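Side-chain contacts in similar to hydroxylamine oxidoreductase (Kuenenia stuttgartiensis, PDB 6H5L), which probably acts as an oxidoreductase, a multiheme c-type cytochrome of the hydroxylamine oxidoreductase-like kind that forms part of a reductase complex in an anammox bacterium: residues A[345-350]-A[354-359]; A[260-265]-A[277-282]. All coordinates share one frame; numbering follows the deposited sequence.

Interaction 1 (A[345-350]-A[354-359]); sequences YWLEVC and HSDRFA. With HEC (heme c), chain J.
H354 meets C350 through the backbone: its N donates to C350 O at 2.8 Å, a bent bond of 131°. Both residues belong to the CxxCH heme-binding motif of heme c. The H354 side chain is an axial ligand, with NE2 2.0 Å from the heme iron, and H249 supplies the other axial nitrogen. Its ND1 is hydrogen-bonded to a propionate of another heme c, which probably fixes the turn of the imidazole about its bond to iron. S355 caps the helix that begins at D356; its OG accepts from F358 N at 3.1 Å. D356 has CG anti to the backbone N (chi1 176°). This brings OD2 across to L347 CD1, a loose contact. The charge of D356 is met by R35 of the neighbouring cytochrome protein chain in a salt bridge. F358 meets the heme near one pyrrole ring, with CZ 3.9 Å from CMA and CE2 near C3A. A359 closes the row. Its CB packs on C350 CB at 3.4 Å and on L347 CD2 at 3.8 Å, an apolar meeting of the two helices. C350 SG is bonded to heme CAB at 1.8 Å. This thioether ties the heme to 345-350 and the H354 iron-nitrogen bond ties it to 354-359; C353, between them, is the motif's other cysteine. Bis-histidine ligation is consistent with a heme that carries electrons.

Interaction 2 (A[260-265]-A[277-282]); sequences YDFTKP and TPTCQY. With HEC (heme c), chain I.
Y260 reaches T277 with its phenol oxygen. T277 N donates to Y260 OH at 2.8 Å, and the bond is fairly straight at 163°. T277 OG1 lies 2.7 Å from the same OH and is hydrogen-bonded to H249 O, in the helix that carries a heme ligand. T277 O sits near the plane of the Y260 ring, at its edge, 3.4 Å from CE2. A phenylalanine in place of Y260 would probably leave T277 N without its acceptor and free this end of the loop to shift. D261 opens a type I turn that runs to K264. Its OD1 accepts from T263 N, which makes an Asx turn. F262 presents the edge of its ring to T279, and CE1 lies 4.1 Å from T279 CG2. The other branch of T279 stands between its backbone N and carbonyl carbon (chi1 65°) and works as an N-cap: OG1 accepts from Y282 N at 3.0 Å. The helix so capped starts at C280, whose SG is bonded to CAB of heme c at 1.8 Å. The phenol thus probably steadies the backbone at T277, three residues before the heme-binding C280, while F262 adds only a light apolar touch.

From the N terminus, helix 248-256 comes first and brings H249, an axial ligand of the heme in interaction 1. The chain then enters a long loop that includes 260-265. Interaction 2 joins that segment to 277-282, closing off the eleven residues between them, and leads into helix 280-285. Interaction 1 lies at the C-terminal end of helix 337-350 and closes a turn of three residues before helix 356-389. The two contacts lie in series; they neither nest nor cross. Their centres are about 18 Å apart, and they do not touch. Each places a cysteine bonded to a different heme c. T277 and P278 also line the pocket of the heme held by interaction 1.

Interaction 1 (A[345-350]-A[354-359])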
loop_
_atom_site.group_PDB
_atom_site.type_symbol
_atom_site.label_atom_id
_atom_site.label_comp_id
_atom_site.label_asym_id
_atom_site.label_seq_id
_atom_site.Cartn_x
_atom_site.Cartn_y
_atom_site.Cartn_z
ATOM N N TYR A 345 -35.052 -23.945 23.612
ATOM C CA TYR A 345 -33.927 -23.017 23.583
ATOM C C TYR A 345 -32.819 -23.535 22.675
ATOM O O TYR A 345 -32.191 -22.757 21.948
ATOM C CB TYR A 345 -33.390 -22.783 24.997
ATOM C CG TYR A 345 -34.426 -22.335 26.008
ATOM C CD1 TYR A 345 -35.574 -21.658 25.612
ATOM C CD2 TYR A 345 -34.249 -22.589 27.362
ATOM C CE1 TYR A 345 -36.517 -21.253 26.538
ATOM C CE2 TYR A 345 -35.186 -22.187 28.293
ATOM C CZ TYR A 345 -36.318 -21.519 27.876
ATOM O OH TYR A 345 -37.252 -21.117 28.802
ATOM N N TRP A 346 -32.563 -24.846 22.708
ATOM C CA TRP A 346 -31.617 -25.442 21.769
ATOM C C TRP A 346 -32.064 -25.221 20.332
ATOM O O TRP A 346 -31.250 -24.886 19.463
ATOM C CB TRP A 346 -31.465 -26.939 22.045
ATOM C CG TRP A 346 -30.641 -27.273 23.250
ATOM C CD1 TRP A 346 -31.092 -27.756 24.444
ATOM C CD2 TRP A 346 -29.218 -27.163 23.375
ATOM N NE1 TRP A 346 -30.040 -27.949 25.304
ATOM C CE2 TRP A 346 -28.878 -27.592 24.672
ATOM C CE3 TRP A 346 -28.199 -26.738 22.516
ATOM C CZ2 TRP A 346 -27.564 -27.610 25.132
ATOM C CZ3 TRP A 346 -26.895 -26.758 22.974
ATOM C CH2 TRP A 346 -26.590 -27.191 24.272
ATOM N N LEU A 347 -33.359 -25.403 20.064
ATOM C CA LEU A 347 -33.868 -25.250 18.707
ATOM C C LEU A 347 -33.735 -23.815 18.215
ATOM O O LEU A 347 -33.616 -23.584 17.006
ATOM C CB LEU A 347 -35.323 -25.713 18.639
ATOM C CG LEU A 347 -35.523 -27.220 18.824
ATOM C CD1 LEU A 347 -37.000 -27.588 18.809
ATOM C CD2 LEU A 347 -34.766 -27.989 17.752
ATOM N N GLU A 348 -33.745 -22.840 19.128
ATOM C CA GLU A 348 -33.500 -21.458 18.727
ATOM C C GLU A 348 -32.079 -21.282 18.208
ATOM O O GLU A 348 -31.842 -20.496 17.284
ATOM C CB GLU A 348 -33.767 -20.512 19.897
ATOM C CG GLU A 348 -35.185 -20.570 20.435
ATOM C CD GLU A 348 -35.465 -19.484 21.453
ATOM O OE1 GLU A 348 -36.432 -18.718 21.259
ATOM O OE2 GLU A 348 -34.710 -19.390 22.443
ATOM N N VAL A 349 -31.121 -22.007 18.789
ATOM C CA VAL A 349 -29.748 -21.955 18.296
ATOM C C VAL A 349 -29.655 -22.600 16.920
ATOM O O VAL A 349 -29.129 -22.006 15.972
ATOM C CB VAL A 349 -28.790 -22.627 19.296
ATOM C CG1 VAL A 349 -27.433 -22.869 18.653
ATOM C CG2 VAL A 349 -28.641 -21.777 20.538
ATOM N N CYS A 350 -30.173 -23.823 16.789
ATOM C CA CYS A 350 -30.051 -24.550 15.532
ATOM C C CYS A 350 -30.834 -23.887 14.407
ATOM O O CYS A 350 -30.431 -23.975 13.241
ATOM C CB CYS A 350 -30.520 -25.993 15.711
ATOM S SG CYS A 350 -30.028 -26.792 17.252
ATOM N N HIS A 354 -30.333 -23.881 10.462
ATOM C CA HIS A 354 -31.071 -25.041 9.993
ATOM C C HIS A 354 -32.562 -24.765 10.098
ATOM O O HIS A 354 -32.999 -23.847 10.796
ATOM C CB HIS A 354 -30.735 -26.305 10.797
ATOM C CG HIS A 354 -29.298 -26.713 10.720
ATOM N ND1 HIS A 354 -28.781 -27.421 9.656
ATOM C CD2 HIS A 354 -28.270 -26.525 11.582
ATOM C CE1 HIS A 354 -27.496 -27.645 9.863
ATOM N NE2 HIS A 354 -27.160 -27.112 11.024
ATOM N N SER A 355 -33.343 -25.574 9.391
ATOM C CA SER A 355 -34.782 -25.557 9.590
ATOM C C SER A 355 -35.118 -26.156 10.951
ATOM O O SER A 355 -34.393 -27.008 11.474
ATOM C CB SER A 355 -35.491 -26.330 8.479
ATOM O OG SER A 355 -35.141 -27.703 8.501
ATOM N N ASP A 356 -36.216 -25.676 11.540
ATOM C CA ASP A 356 -36.685 -26.248 12.797
ATOM C C ASP A 356 -36.897 -27.748 12.663
ATOM O O ASP A 356 -36.555 -28.517 13.570
ATOM C CB ASP A 356 -37.976 -25.553 13.240
ATOM C CG ASP A 356 -38.578 -26.164 14.503
ATOM O OD1 ASP A 356 -39.104 -27.297 14.441
ATOM O OD2 ASP A 356 -38.527 -25.507 15.564
ATOM N N ARG A 357 -37.451 -28.183 11.529
ATOM C CA ARG A 357 -37.731 -29.600 11.326
ATOM C C ARG A 357 -36.450 -30.427 11.360
ATOM O O ARG A 357 -36.372 -31.439 12.064
ATOM C CB ARG A 357 -38.466 -29.795 10.001
ATOM C CG ARG A 357 -39.038 -31.183 9.804
ATOM C CD ARG A 357 -39.428 -31.394 8.354
ATOM N NE ARG A 357 -40.265 -32.576 8.168
ATOM C CZ ARG A 357 -40.547 -33.105 6.983
ATOM N NH1 ARG A 357 -40.050 -32.565 5.879
ATOM N NH2 ARG A 357 -41.320 -34.179 6.900
ATOM N N PHE A 358 -35.430 -30.007 10.605
ATOM C CA PHE A 358 -34.175 -30.753 10.574
ATOM C C PHE A 358 -33.510 -30.767 11.943
ATOM O O PHE A 358 -32.944 -31.785 12.359
ATOM C CB PHE A 358 -33.233 -30.156 9.529
ATOM C CG PHE A 358 -31.890 -30.831 9.465
ATOM C CD1 PHE A 358 -31.716 -31.985 8.720
ATOM C CD2 PHE A 358 -30.801 -30.310 10.148
ATOM C CE1 PHE A 358 -30.483 -32.611 8.660
ATOM C CE2 PHE A 358 -29.566 -30.931 10.093
ATOM C CZ PHE A 358 -29.407 -32.083 9.347
ATOM N N ALA A 359 -33.571 -29.643 12.658
ATOM C CA ALA A 359 -32.969 -29.571 13.985
ATOM C C ALA A 359 -33.750 -30.406 14.990
ATOM O O ALA A 359 -33.163 -31.175 15.761
ATOM C CB ALA A 359 -32.899 -28.118 14.443
HETATM FE FE HEC J . -25.504 -27.503 12.079
HETATM C CHA HEC J . -24.047 -29.458 9.686
HETATM C CHB HEC J . -26.981 -30.328 13.447
HETATM C CHC HEC J . -26.767 -25.646 14.688
HETATM C CHD HEC J . -24.308 -24.646 10.612
HETATM N NA HEC J . -25.486 -29.524 11.671
HETATM C C1A HEC J . -24.871 -30.106 10.579
HETATM C C2A HEC J . -25.241 -31.508 10.549
HETATM C C3A HEC J . -26.050 -31.741 11.583
HETATM C C4A HEC J . -26.222 -30.502 12.312
HETATM C CMA HEC J . -26.690 -33.098 11.941
HETATM C CAA HEC J . -24.796 -32.558 9.507
HETATM C CBA HEC J . -25.460 -32.251 8.172
HETATM C CGA HEC J . -25.256 -33.390 7.209
HETATM O O1A HEC J . -25.708 -33.262 6.043
HETATM O O2A HEC J . -24.645 -34.417 7.603
HETATM N NB HEC J . -26.686 -27.907 13.739
HETATM C C1B HEC J . -27.127 -29.152 14.146
HETATM C C2B HEC J . -27.763 -29.009 15.440
HETATM C C3B HEC J . -27.711 -27.713 15.782
HETATM C C4B HEC J . -27.029 -26.999 14.720
HETATM C CMB HEC J . -28.401 -30.173 16.234
HETATM C CAB HEC J . -28.259 -27.053 17.069
HETATM C CBB HEC J . -27.502 -27.544 18.323
HETATM N NC HEC J . -25.546 -25.523 12.552
HETATM C C1C HEC J . -26.095 -24.968 13.693
HETATM C C2C HEC J . -25.755 -23.560 13.714
HETATM C C3C HEC J . -25.160 -23.259 12.549
HETATM C C4C HEC J . -24.958 -24.504 11.822
HETATM C CMC HEC J . -26.294 -22.558 14.759
HETATM C CAC HEC J . -24.685 -21.857 12.086
HETATM C CBC HEC J . -23.608 -21.242 13.009
HETATM N ND HEC J . -24.323 -27.111 10.424
HETATM C C1D HEC J . -24.029 -25.830 9.958
HETATM C C2D HEC J . -23.377 -25.948 8.671
HETATM C C3D HEC J . -23.301 -27.455 8.386
HETATM C C4D HEC J . -23.909 -28.095 9.529
HETATM C CMD HEC J . -22.869 -24.801 7.770
HETATM C CAD HEC J . -22.703 -28.167 7.152
HETATM C CBD HEC J . -23.832 -28.737 6.301
HETATM C CGD HEC J . -23.401 -30.041 5.683
HETATM O O1D HEC J . -22.916 -30.926 6.434
HETATM O O2D HEC J . -23.554 -30.202 4.444
#

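Interaction 2 (A[260-265]-A[277-282])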
loop_
_atom_site.group_PDB
_atom_site.type_symbol
_atom_site.label_atom_id
_atom_site.label_comp_id
_atom_site.label_asym_id
_atom_site.label_seq_id
_atom_site.Cartn_x
_atom_site.Cartn_y
_atom_site.Cartn_z
ATOM N N TYR A 260 -13.513 -16.214 10.987
ATOM C CA TYR A 260 -14.336 -16.081 12.183
ATOM C C TYR A 260 -13.899 -14.845 12.959
ATOM O O TYR A 260 -12.702 -14.622 13.163
ATOM C CB TYR A 260 -14.211 -17.322 13.067
ATOM C CG TYR A 260 -15.071 -18.500 12.656
ATOM C CD1 TYR A 260 -14.998 -19.029 11.374
ATOM C CD2 TYR A 260 -15.935 -19.099 13.563
ATOM C CE1 TYR A 260 -15.776 -20.111 11.003
ATOM C CE2 TYR A 260 -16.715 -20.181 13.201
ATOM C CZ TYR A 260 -16.632 -20.683 11.921
ATOM O OH TYR A 260 -17.407 -21.760 11.558
ATOM N N ASP A 261 -14.865 -14.040 13.392
ATOM C CA ASP A 261 -14.578 -12.816 14.140
ATOM C C ASP A 261 -14.805 -13.116 15.619
ATOM O O ASP A 261 -15.913 -12.980 16.138
ATOM C CB ASP A 261 -15.440 -11.658 13.649
ATOM C CG ASP A 261 -14.991 -10.315 14.203
ATOM O OD1 ASP A 261 -14.126 -10.294 15.106
ATOM O OD2 ASP A 261 -15.500 -9.276 13.731
ATOM N N PHE A 262 -13.737 -13.528 16.302
ATOM C CA PHE A 262 -13.806 -13.824 17.727
ATOM C C PHE A 262 -13.671 -12.583 18.600
ATOM O O PHE A 262 -13.736 -12.702 19.828
ATOM C CB PHE A 262 -12.734 -14.847 18.109
ATOM C CG PHE A 262 -13.013 -16.232 17.603
ATOM C CD1 PHE A 262 -14.060 -16.976 18.126
ATOM C CD2 PHE A 262 -12.228 -16.796 16.609
ATOM C CE1 PHE A 262 -14.324 -18.250 17.665
ATOM C CE2 PHE A 262 -12.485 -18.071 16.143
ATOM C CZ PHE A 262 -13.535 -18.799 16.673
ATOM N N THR A 263 -13.487 -11.404 18.005
ATOM C CA THR A 263 -13.469 -10.170 18.779
ATOM C C THR A 263 -14.865 -9.723 19.190
ATOM O O THR A 263 -14.994 -8.896 20.099
ATOM C CB THR A 263 -12.789 -9.047 17.987
ATOM O OG1 THR A 263 -13.586 -8.714 16.843
ATOM C CG2 THR A 263 -11.408 -9.480 17.523
ATOM N N LYS A 264 -15.903 -10.251 18.546
ATOM C CA LYS A 264 -17.277 -9.863 18.840
ATOM C C LYS A 264 -17.833 -10.726 19.965
ATOM O O LYS A 264 -17.688 -11.955 19.921
ATOM C CB LYS A 264 -18.155 -10.004 17.602
ATOM C CG LYS A 264 -17.588 -9.329 16.362
ATOM C CD LYS A 264 -18.485 -9.520 15.147
ATOM C CE LYS A 264 -19.484 -8.382 14.995
ATOM N NZ LYS A 264 -20.209 -8.463 13.695
ATOM N N PRO A 265 -18.454 -10.133 20.983
ATOM C CA PRO A 265 -19.152 -10.942 21.988
ATOM C C PRO A 265 -20.244 -11.785 21.346
ATOM O O PRO A 265 -20.723 -11.501 20.245
ATOM C CB PRO A 265 -19.735 -9.897 22.950
ATOM C CG PRO A 265 -19.684 -8.597 22.200
ATOM C CD PRO A 265 -18.500 -8.698 21.296
ATOM N N THR A 277 -20.211 -22.076 11.190
ATOM C CA THR A 277 -20.662 -23.140 12.069
ATOM C C THR A 277 -20.449 -22.723 13.521
ATOM O O THR A 277 -19.563 -21.913 13.814
ATOM C CB THR A 277 -19.913 -24.451 11.788
ATOM O OG1 THR A 277 -18.500 -24.236 11.890
ATOM C CG2 THR A 277 -20.251 -24.967 10.399
ATOM N N PRO A 278 -21.248 -23.242 14.450
ATOM C CA PRO A 278 -21.170 -22.766 15.833
ATOM C C PRO A 278 -19.970 -23.337 16.573
ATOM O O PRO A 278 -19.358 -24.328 16.170
ATOM C CB PRO A 278 -22.482 -23.265 16.449
ATOM C CG PRO A 278 -22.769 -24.514 15.703
ATOM C CD PRO A 278 -22.286 -24.280 14.292
ATOM N N THR A 279 -19.642 -22.675 17.678
ATOM C CA THR A 279 -18.604 -23.106 18.599
ATOM C C THR A 279 -19.243 -23.687 19.854
ATOM O O THR A 279 -20.458 -23.627 20.048
ATOM C CB THR A 279 -17.686 -21.937 18.969
ATOM O OG1 THR A 279 -18.435 -20.956 19.698
ATOM C CG2 THR A 279 -17.112 -21.295 17.717
ATOM N N CYS A 280 -18.399 -24.263 20.713
ATOM C CA CYS A 280 -18.877 -24.714 22.017
ATOM C C CYS A 280 -19.530 -23.569 22.773
ATOM O O CYS A 280 -20.588 -23.735 23.390
ATOM C CB CYS A 280 -17.728 -25.295 22.841
ATOM S SG CYS A 280 -16.370 -25.989 21.884
ATOM N N GLN A 281 -18.911 -22.391 22.720
ATOM C CA GLN A 281 -19.428 -21.239 23.445
ATOM C C GLN A 281 -20.741 -20.749 22.848
ATOM O O GLN A 281 -21.647 -20.345 23.584
ATOM C CB GLN A 281 -18.378 -20.131 23.455
ATOM C CG GLN A 281 -17.095 -20.500 24.206
ATOM C CD GLN A 281 -16.144 -21.389 23.410
ATOM O OE1 GLN A 281 -16.551 -22.093 22.486
ATOM N NE2 GLN A 281 -14.866 -21.354 23.774
ATOM N N TYR A 282 -20.873 -20.780 21.521
ATOM C CA TYR A 282 -22.109 -20.302 20.911
ATOM C C TYR A 282 -23.277 -21.228 21.229
ATOM O O TYR A 282 -24.373 -20.762 21.564
ATOM C CB TYR A 282 -21.936 -20.151 19.401
ATOM C CG TYR A 282 -23.029 -19.318 18.777
ATOM C CD1 TYR A 282 -22.987 -17.931 18.835
ATOM C CD2 TYR A 282 -24.114 -19.914 18.147
ATOM C CE1 TYR A 282 -23.987 -17.160 18.279
ATOM C CE2 TYR A 282 -25.120 -19.152 17.585
ATOM C CZ TYR A 282 -25.051 -17.775 17.654
ATOM O OH TYR A 282 -26.048 -17.008 17.099
HETATM FE FE HEC I . -22.050 -29.656 23.391
HETATM C CHA HEC I . -24.073 -31.707 25.146
HETATM C CHB HEC I . -19.567 -30.013 25.765
HETATM C CHC HEC I . -19.879 -27.824 21.457
HETATM C CHD HEC I . -24.644 -28.700 21.317
HETATM N NA HEC I . -21.812 -30.746 25.087
HETATM C C1A HEC I . -22.865 -31.377 25.719
HETATM C C2A HEC I . -22.463 -31.625 27.088
HETATM C C3A HEC I . -21.226 -31.159 27.260
HETATM C C4A HEC I . -20.789 -30.595 26.004
HETATM C CMA HEC I . -20.398 -31.209 28.562
HETATM C CAA HEC I . -23.324 -32.307 28.160
HETATM C CBA HEC I . -24.174 -31.250 28.851
HETATM C CGA HEC I . -25.531 -31.215 28.201
HETATM O O1A HEC I . -25.874 -30.170 27.591
HETATM O O2A HEC I . -26.264 -32.233 28.283
HETATM N NB HEC I . -20.099 -28.989 23.603
HETATM C C1B HEC I . -19.227 -29.349 24.610
HETATM C C2B HEC I . -17.897 -28.923 24.234
HETATM C C3B HEC I . -17.979 -28.312 23.051
HETATM C C4B HEC I . -19.367 -28.346 22.625
HETATM C CMB HEC I . -16.628 -29.104 25.091
HETATM C CAB HEC I . -16.808 -27.685 22.264
HETATM C CBB HEC I . -15.786 -28.753 21.809
HETATM N NC HEC I . -22.240 -28.439 21.735
HETATM C C1C HEC I . -21.194 -27.851 21.050
HETATM C C2C HEC I . -21.687 -27.428 19.752
HETATM C C3C HEC I . -23.020 -27.519 19.786
HETATM C C4C HEC I . -23.385 -28.255 20.983
HETATM C CMC HEC I . -20.891 -26.533 18.777
HETATM C CAC HEC I . -23.996 -27.086 18.666
HETATM C CBC HEC I . -23.835 -27.993 17.428
HETATM N ND HEC I . -24.065 -30.116 23.257
HETATM C C1D HEC I . -24.941 -29.638 22.285
HETATM C C2D HEC I . -26.222 -30.286 22.462
HETATM C C3D HEC I . -26.041 -31.229 23.658
HETATM C C4D HEC I . -24.672 -31.052 24.089
HETATM C CMD HEC I . -27.502 -30.080 21.623
HETATM C CAD HEC I . -27.106 -32.155 24.281
HETATM C CBD HEC I . -27.989 -31.300 25.186
HETATM C CGD HEC I . -29.013 -32.159 25.877
HETATM O O1D HEC I . -30.043 -32.498 25.239
HETATM O O2D HEC I . -28.800 -32.497 27.070
#